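Local atomic coordinates of scarecrow-like protein 3 (Arabidopsis thaliana, PDB entry 6KPB), a protein that probably acts as a transcription factor of the GRAS family in plant development and binds zinc finger proteins of the IDD group, among them JACKDAW. Residues Glu132-Val135 / Arg136-Phe140; Ser386-Arg389 / Ile390-Glu393. All coordinates share one frame; numbering follows the deposited sequence.

Contact 1 is about two and a half turns of helix 129-142; contact 2, much later in the chain, is the N-cap and first two turns of helix 387-406. The two helices come together within the GRAS domain, so that the contact centres are about 10 Å apart. Leu138 is the main go-between. Its CD2 lies 3.5 Å from CG of Asp388, and its CB meets CG2 of Val392 at 3.7 Å. Beside it, His134 packs on Lys391. The pairing thus joins the start of the region named VHIID, predicted from residue 136, to the predicted PFYRE region, two parts of the sequence some 250 residues apart.

Contact 1 of 2, residues Glu132-Val135 / Arg136-Phe140; sequences EIHV and RRLFF
His134 sends CG away from its backbone N (chi1 -179°), while Leu138 sets CG opposite its carbonyl carbon (chi1 -70°), and these torsions bring imidazole and isobutyl group together one turn apart on an alpha helix, 129-142. Leu138 CD1 stands 4.1 Å from the centroid of the His134 ring, an off-centre CH-pi contact that leans to the NE2 side. The edge of the same ring is approached by NH2 of Arg137, whose guanidinium is turned 78° to it; the bent arginine chain ends in a salt bridge with Glu141. Leucine suits this buried place, where its branched hydrocarbon meets the His134 ring and Val392 of helix 387-406, with Asp388 beside it; Val135, also buried, packs on Leu396 of that helix. On another side of the helix Arg136 runs back alongside Glu132, extended from CG to NE. Its guanidinium lies with one face over Glu132 O, and the side chain also touches Val208. Glu132 OE1 is hydrogen-bonded to Gln205 and stays 4.1 Å from Arg136 NH2, beyond a salt bridge, so the attraction is probably modest. Beneath these side chains runs the regular i to i+4 backbone ladder, including the 3.0 Å bond from Phe139 N to Val135 O.

Contact 2 of 2, residues Ser386-Arg389 / Ile390-Glu393; sequences SQDR and IKVE
Arg389 and Glu393 meet across the first turns of an alpha helix, 387-406, as an i to i+4 salt bridge, with guanidinium and carboxylate planes 84° apart. The arginine uses its edge: NE donates to Glu393 OE2, which lies close to the guanidinium plane, at 2.8 Å with an N-H...O angle of 162°. The glutamate receives it differently, from above the carboxylate plane. An extended arginine chain, with CG anti to the backbone N (chi1 170°), carries NE to this point and leaves NH1 to form a second salt bridge with Glu379. Glu393 OE1 in turn pairs with Arg95, so both buried charges are shared among neighbouring helices. A leucine in place of Arg389 would probably deprive Glu379 of its salt-bridge partner and Glu393 OE2 of the NE bond, leaving Glu393 to rely on Arg95. Ser386 suits the N-cap: its OG accepts a weak bond from Arg389 N. Ile390, one turn on, lays CG1 3.4 Å from Ser386 O and sets CD1 against Gln387 OE1, while its hydrocarbon also packs on Arg95. On the face covered by helix 129-142, Lys391 crosses Asp388 and may weakly offset its charge, NZ lying 4.2 Å from OD1, beyond a salt bridge. Val392, a compact buried residue that packs on Leu138, holds CG2 3.5 Å from Asp388 O.

Contact 1 of 2, residues Glu132-Val135 / Arg136-Phe140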
ATOM      1  N   GLU A 132       3.242 -11.463  -2.715  1.00 86.98           N
ATOM      2  CA  GLU A 132       2.278 -12.321  -3.396  1.00 87.66           C
ATOM      3  C   GLU A 132       2.775 -13.759  -3.471  1.00 83.60           C
ATOM      4  O   GLU A 132       1.988 -14.702  -3.317  1.00 79.12           O
ATOM      5  CB  GLU A 132       1.982 -11.769  -4.791  1.00 98.95           C
ATOM      6  CG  GLU A 132       1.152 -10.491  -4.774  1.00109.54           C
ATOM      7  CD  GLU A 132       1.073  -9.814  -6.130  1.00128.40           C
ATOM      8  OE1 GLU A 132       1.874 -10.167  -7.022  1.00134.16           O
ATOM      9  OE2 GLU A 132       0.210  -8.926  -6.302  1.00132.17           O
ATOM     10  N   ILE A 133       4.074 -13.953  -3.708  1.00 81.61           N
ATOM     11  CA  ILE A 133       4.643 -15.296  -3.636  1.00 80.39           C
ATOM     12  C   ILE A 133       4.476 -15.864  -2.234  1.00 90.71           C
ATOM     13  O   ILE A 133       4.151 -17.044  -2.056  1.00 93.74           O
ATOM     14  CB  ILE A 133       6.124 -15.280  -4.061  1.00 81.74           C
ATOM     15  CG1 ILE A 133       6.265 -14.883  -5.530  1.00 92.47           C
ATOM     16  CG2 ILE A 133       6.764 -16.637  -3.814  1.00 73.71           C
ATOM     17  CD1 ILE A 133       7.704 -14.844  -6.004  1.00 94.97           C
ATOM     18  N   HIS A 134       4.680 -15.024  -1.216  1.00 91.96           N
ATOM     19  CA  HIS A 134       4.591 -15.483   0.165  1.00 85.24           C
ATOM     20  C   HIS A 134       3.183 -15.961   0.506  1.00 77.98           C
ATOM     21  O   HIS A 134       3.014 -17.014   1.133  1.00 77.97           O
ATOM     22  CB  HIS A 134       5.028 -14.363   1.111  1.00 87.93           C
ATOM     23  CG  HIS A 134       4.991 -14.746   2.557  1.00 88.21           C
ATOM     24  ND1 HIS A 134       5.697 -15.815   3.062  1.00 93.05           N
ATOM     25  CD2 HIS A 134       4.335 -14.198   3.608  1.00 93.20           C
ATOM     26  CE1 HIS A 134       5.477 -15.913   4.361  1.00 96.39           C
ATOM     27  NE2 HIS A 134       4.653 -14.944   4.717  1.00 96.62           N
ATOM     28  N   VAL A 135       2.159 -15.210   0.098  1.00 79.31           N
ATOM     29  CA  VAL A 135       0.796 -15.593   0.456  1.00 87.22           C
ATOM     30  C   VAL A 135       0.368 -16.851  -0.296  1.00 82.77           C
ATOM     31  O   VAL A 135      -0.397 -17.665   0.235  1.00 84.83           O
ATOM     32  CB  VAL A 135      -0.177 -14.420   0.222  1.00 84.13           C
ATOM     33  CG1 VAL A 135      -0.348 -14.129  -1.261  1.00 96.88           C
ATOM     34  CG2 VAL A 135      -1.523 -14.698   0.878  1.00 78.29           C
ATOM     35  N   ARG A 136       0.860 -17.049  -1.525  1.00 70.32           N
ATOM     36  CA  ARG A 136       0.555 -18.283  -2.245  1.00 72.19           C
ATOM     37  C   ARG A 136       1.208 -19.484  -1.573  1.00 76.35           C
ATOM     38  O   ARG A 136       0.621 -20.571  -1.526  1.00 69.91           O
ATOM     39  CB  ARG A 136       1.005 -18.183  -3.701  1.00 73.17           C
ATOM     40  CG  ARG A 136       0.269 -17.133  -4.512  1.00 80.31           C
ATOM     41  CD  ARG A 136       0.537 -17.297  -5.997  1.00 85.01           C
ATOM     42  NE  ARG A 136       0.390 -16.035  -6.716  1.00106.47           N
ATOM     43  CZ  ARG A 136       1.412 -15.279  -7.104  1.00112.60           C
ATOM     44  NH1 ARG A 136       2.655 -15.661  -6.848  1.00110.31           N
ATOM     45  NH2 ARG A 136       1.190 -14.143  -7.753  1.00115.68           N
ATOM     46  N   ARG A 137       2.427 -19.308  -1.057  1.00 67.76           N
ATOM     47  CA  ARG A 137       3.066 -20.381  -0.302  1.00 72.87           C
ATOM     48  C   ARG A 137       2.255 -20.724   0.941  1.00 80.53           C
ATOM     49  O   ARG A 137       2.105 -21.900   1.290  1.00 76.42           O
ATOM     50  CB  ARG A 137       4.495 -19.979   0.070  1.00 74.11           C
ATOM     51  CG  ARG A 137       5.417 -21.141   0.424  1.00 94.10           C
ATOM     52  CD  ARG A 137       5.341 -21.511   1.902  1.00124.70           C
ATOM     53  NE  ARG A 137       6.093 -20.591   2.751  1.00141.11           N
ATOM     54  CZ  ARG A 137       6.062 -20.604   4.081  1.00141.94           C
ATOM     55  NH1 ARG A 137       5.308 -21.486   4.723  1.00139.74           N
ATOM     56  NH2 ARG A 137       6.783 -19.730   4.771  1.00138.35           N
ATOM     57  N   LEU A 138       1.711 -19.704   1.614  1.00 86.48           N
ATOM     58  CA  LEU A 138       0.912 -19.946   2.811  1.00 86.15           C
ATOM     59  C   LEU A 138      -0.355 -20.727   2.485  1.00 78.68           C
ATOM     60  O   LEU A 138      -0.718 -21.663   3.208  1.00 75.25           O
ATOM     61  CB  LEU A 138       0.566 -18.620   3.487  1.00 85.91           C
ATOM     62  CG  LEU A 138       1.723 -17.869   4.150  1.00 85.97           C
ATOM     63  CD1 LEU A 138       1.272 -16.497   4.623  1.00 80.21           C
ATOM     64  CD2 LEU A 138       2.288 -18.679   5.308  1.00 76.50           C
ATOM     65  N   PHE A 139      -1.048 -20.356   1.404  1.00 71.29           N
ATOM     66  CA  PHE A 139      -2.222 -21.114   0.985  1.00 75.15           C
ATOM     67  C   PHE A 139      -1.860 -22.565   0.701  1.00 67.61           C
ATOM     68  O   PHE A 139      -2.576 -23.487   1.111  1.00 65.81           O
ATOM     69  CB  PHE A 139      -2.852 -20.462  -0.246  1.00 68.39           C
ATOM     70  CG  PHE A 139      -4.087 -21.163  -0.746  1.00 70.30           C
ATOM     71  CD1 PHE A 139      -5.225 -21.239   0.041  1.00 69.85           C
ATOM     72  CD2 PHE A 139      -4.116 -21.727  -2.011  1.00 74.39           C
ATOM     73  CE1 PHE A 139      -6.364 -21.879  -0.418  1.00 74.14           C
ATOM     74  CE2 PHE A 139      -5.254 -22.368  -2.478  1.00 71.45           C
ATOM     75  CZ  PHE A 139      -6.379 -22.443  -1.680  1.00 72.62           C
ATOM     76  N   PHE A 140      -0.733 -22.785   0.022  1.00 78.37           N
ATOM     77  CA  PHE A 140      -0.286 -24.139  -0.281  1.00 73.65           C
ATOM     78  C   PHE A 140      -0.008 -24.942   0.984  1.00 73.86           C
ATOM     79  O   PHE A 140      -0.223 -26.158   1.003  1.00 82.70           O
ATOM     80  CB  PHE A 140       0.964 -24.078  -1.162  1.00 67.91           C
ATOM     81  CG  PHE A 140       1.598 -25.414  -1.418  1.00 75.81           C
ATOM     82  CD1 PHE A 140       1.132 -26.234  -2.432  1.00 79.19           C
ATOM     83  CD2 PHE A 140       2.670 -25.846  -0.653  1.00 80.38           C
ATOM     84  CE1 PHE A 140       1.715 -27.464  -2.673  1.00 70.81           C
ATOM     85  CE2 PHE A 140       3.259 -27.075  -0.890  1.00 85.85           C
ATOM     86  CZ  PHE A 140       2.782 -27.884  -1.902  1.00 79.10           C
TER

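Contact 2 of 2, residues Ser386-Arg389 / Ile390-Glu393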
ATOM      1  N   SER A 386      -2.109 -14.883  14.442  1.00 84.96           N
ATOM      2  CA  SER A 386      -1.167 -15.318  13.419  1.00 75.66           C
ATOM      3  C   SER A 386      -1.162 -14.339  12.251  1.00 81.19           C
ATOM      4  O   SER A 386      -2.211 -14.056  11.661  1.00 82.05           O
ATOM      5  CB  SER A 386      -1.524 -16.721  12.938  1.00 81.43           C
ATOM      6  OG  SER A 386      -0.671 -17.135  11.882  1.00 80.73           O
ATOM      7  N   GLN A 387       0.023 -13.820  11.918  1.00 83.55           N
ATOM      8  CA  GLN A 387       0.148 -12.964  10.744  1.00 80.50           C
ATOM      9  C   GLN A 387      -0.060 -13.748   9.454  1.00 88.16           C
ATOM     10  O   GLN A 387      -0.535 -13.185   8.462  1.00 90.10           O
ATOM     11  CB  GLN A 387       1.513 -12.275  10.737  1.00 86.89           C
ATOM     12  CG  GLN A 387       1.652 -11.160  11.763  1.00105.61           C
ATOM     13  CD  GLN A 387       0.746  -9.979  11.468  1.00114.55           C
ATOM     14  OE1 GLN A 387      -0.227  -9.735  12.181  1.00113.01           O
ATOM     15  NE2 GLN A 387       1.065  -9.237  10.414  1.00120.26           N
ATOM     16  N   ASP A 388       0.292 -15.038   9.448  1.00 87.56           N
ATOM     17  CA  ASP A 388       0.032 -15.875   8.278  1.00 85.64           C
ATOM     18  C   ASP A 388      -1.460 -15.948   7.981  1.00 83.23           C
ATOM     19  O   ASP A 388      -1.883 -15.837   6.825  1.00 80.81           O
ATOM     20  CB  ASP A 388       0.596 -17.281   8.495  1.00 77.50           C
ATOM     21  CG  ASP A 388       2.110 -17.309   8.519  1.00 76.34           C
ATOM     22  OD1 ASP A 388       2.731 -16.359   7.997  1.00 82.29           O
ATOM     23  OD2 ASP A 388       2.678 -18.287   9.048  1.00 75.75           O
ATOM     24  N   ARG A 389      -2.270 -16.140   9.023  1.00 76.96           N
ATOM     25  CA  ARG A 389      -3.715 -16.238   8.844  1.00 77.74           C
ATOM     26  C   ARG A 389      -4.295 -14.944   8.286  1.00 81.74           C
ATOM     27  O   ARG A 389      -5.134 -14.971   7.379  1.00 82.32           O
ATOM     28  CB  ARG A 389      -4.370 -16.599  10.176  1.00 72.62           C
ATOM     29  CG  ARG A 389      -5.880 -16.492  10.198  1.00 70.45           C
ATOM     30  CD  ARG A 389      -6.420 -16.967  11.536  1.00 74.94           C
ATOM     31  NE  ARG A 389      -7.851 -16.728  11.680  1.00 81.59           N
ATOM     32  CZ  ARG A 389      -8.564 -17.098  12.738  1.00 81.73           C
ATOM     33  NH1 ARG A 389      -9.863 -16.838  12.789  1.00 77.77           N
ATOM     34  NH2 ARG A 389      -7.978 -17.729  13.747  1.00 86.19           N
ATOM     35  N   ILE A 390      -3.846 -13.800   8.806  1.00 78.25           N
ATOM     36  CA  ILE A 390      -4.376 -12.519   8.347  1.00 79.76           C
ATOM     37  C   ILE A 390      -3.996 -12.270   6.893  1.00 78.03           C
ATOM     38  O   ILE A 390      -4.813 -11.784   6.100  1.00 87.08           O
ATOM     39  CB  ILE A 390      -3.894 -11.381   9.263  1.00 87.82           C
ATOM     40  CG1 ILE A 390      -4.367 -11.617  10.701  1.00 94.48           C
ATOM     41  CG2 ILE A 390      -4.392 -10.036   8.752  1.00 77.41           C
ATOM     42  CD1 ILE A 390      -4.044 -10.478  11.642  1.00 98.97           C
ATOM     43  N   LYS A 391      -2.754 -12.597   6.518  1.00 69.54           N
ATOM     44  CA  LYS A 391      -2.329 -12.430   5.130  1.00 73.47           C
ATOM     45  C   LYS A 391      -3.222 -13.223   4.183  1.00 77.68           C
ATOM     46  O   LYS A 391      -3.682 -12.702   3.161  1.00 83.26           O
ATOM     47  CB  LYS A 391      -0.872 -12.860   4.963  1.00 78.60           C
ATOM     48  CG  LYS A 391       0.152 -11.858   5.458  1.00 98.67           C
ATOM     49  CD  LYS A 391       1.410 -11.915   4.603  1.00105.08           C
ATOM     50  CE  LYS A 391       2.638 -11.486   5.386  1.00109.05           C
ATOM     51  NZ  LYS A 391       2.956 -12.460   6.467  1.00115.34           N
ATOM     52  N   VAL A 392      -3.475 -14.492   4.508  1.00 71.71           N
ATOM     53  CA  VAL A 392      -4.339 -15.318   3.668  1.00 74.89           C
ATOM     54  C   VAL A 392      -5.753 -14.754   3.651  1.00 81.83           C
ATOM     55  O   VAL A 392      -6.378 -14.623   2.591  1.00 80.92           O
ATOM     56  CB  VAL A 392      -4.316 -16.780   4.150  1.00 78.39           C
ATOM     57  CG1 VAL A 392      -5.408 -17.587   3.465  1.00 74.83           C
ATOM     58  CG2 VAL A 392      -2.949 -17.400   3.895  1.00 78.22           C
ATOM     59  N   GLU A 393      -6.274 -14.396   4.828  1.00 80.37           N
ATOM     60  CA  GLU A 393      -7.644 -13.900   4.911  1.00 80.56           C
ATOM     61  C   GLU A 393      -7.814 -12.596   4.139  1.00 78.96           C
ATOM     62  O   GLU A 393      -8.858 -12.369   3.519  1.00 89.80           O
ATOM     63  CB  GLU A 393      -8.047 -13.723   6.375  1.00 78.48           C
ATOM     64  CG  GLU A 393      -8.313 -15.035   7.099  1.00 80.84           C
ATOM     65  CD  GLU A 393      -8.454 -14.862   8.599  1.00 94.28           C
ATOM     66  OE1 GLU A 393      -8.072 -13.789   9.115  1.00 95.14           O
ATOM     67  OE2 GLU A 393      -8.944 -15.799   9.263  1.00 93.70           O
TER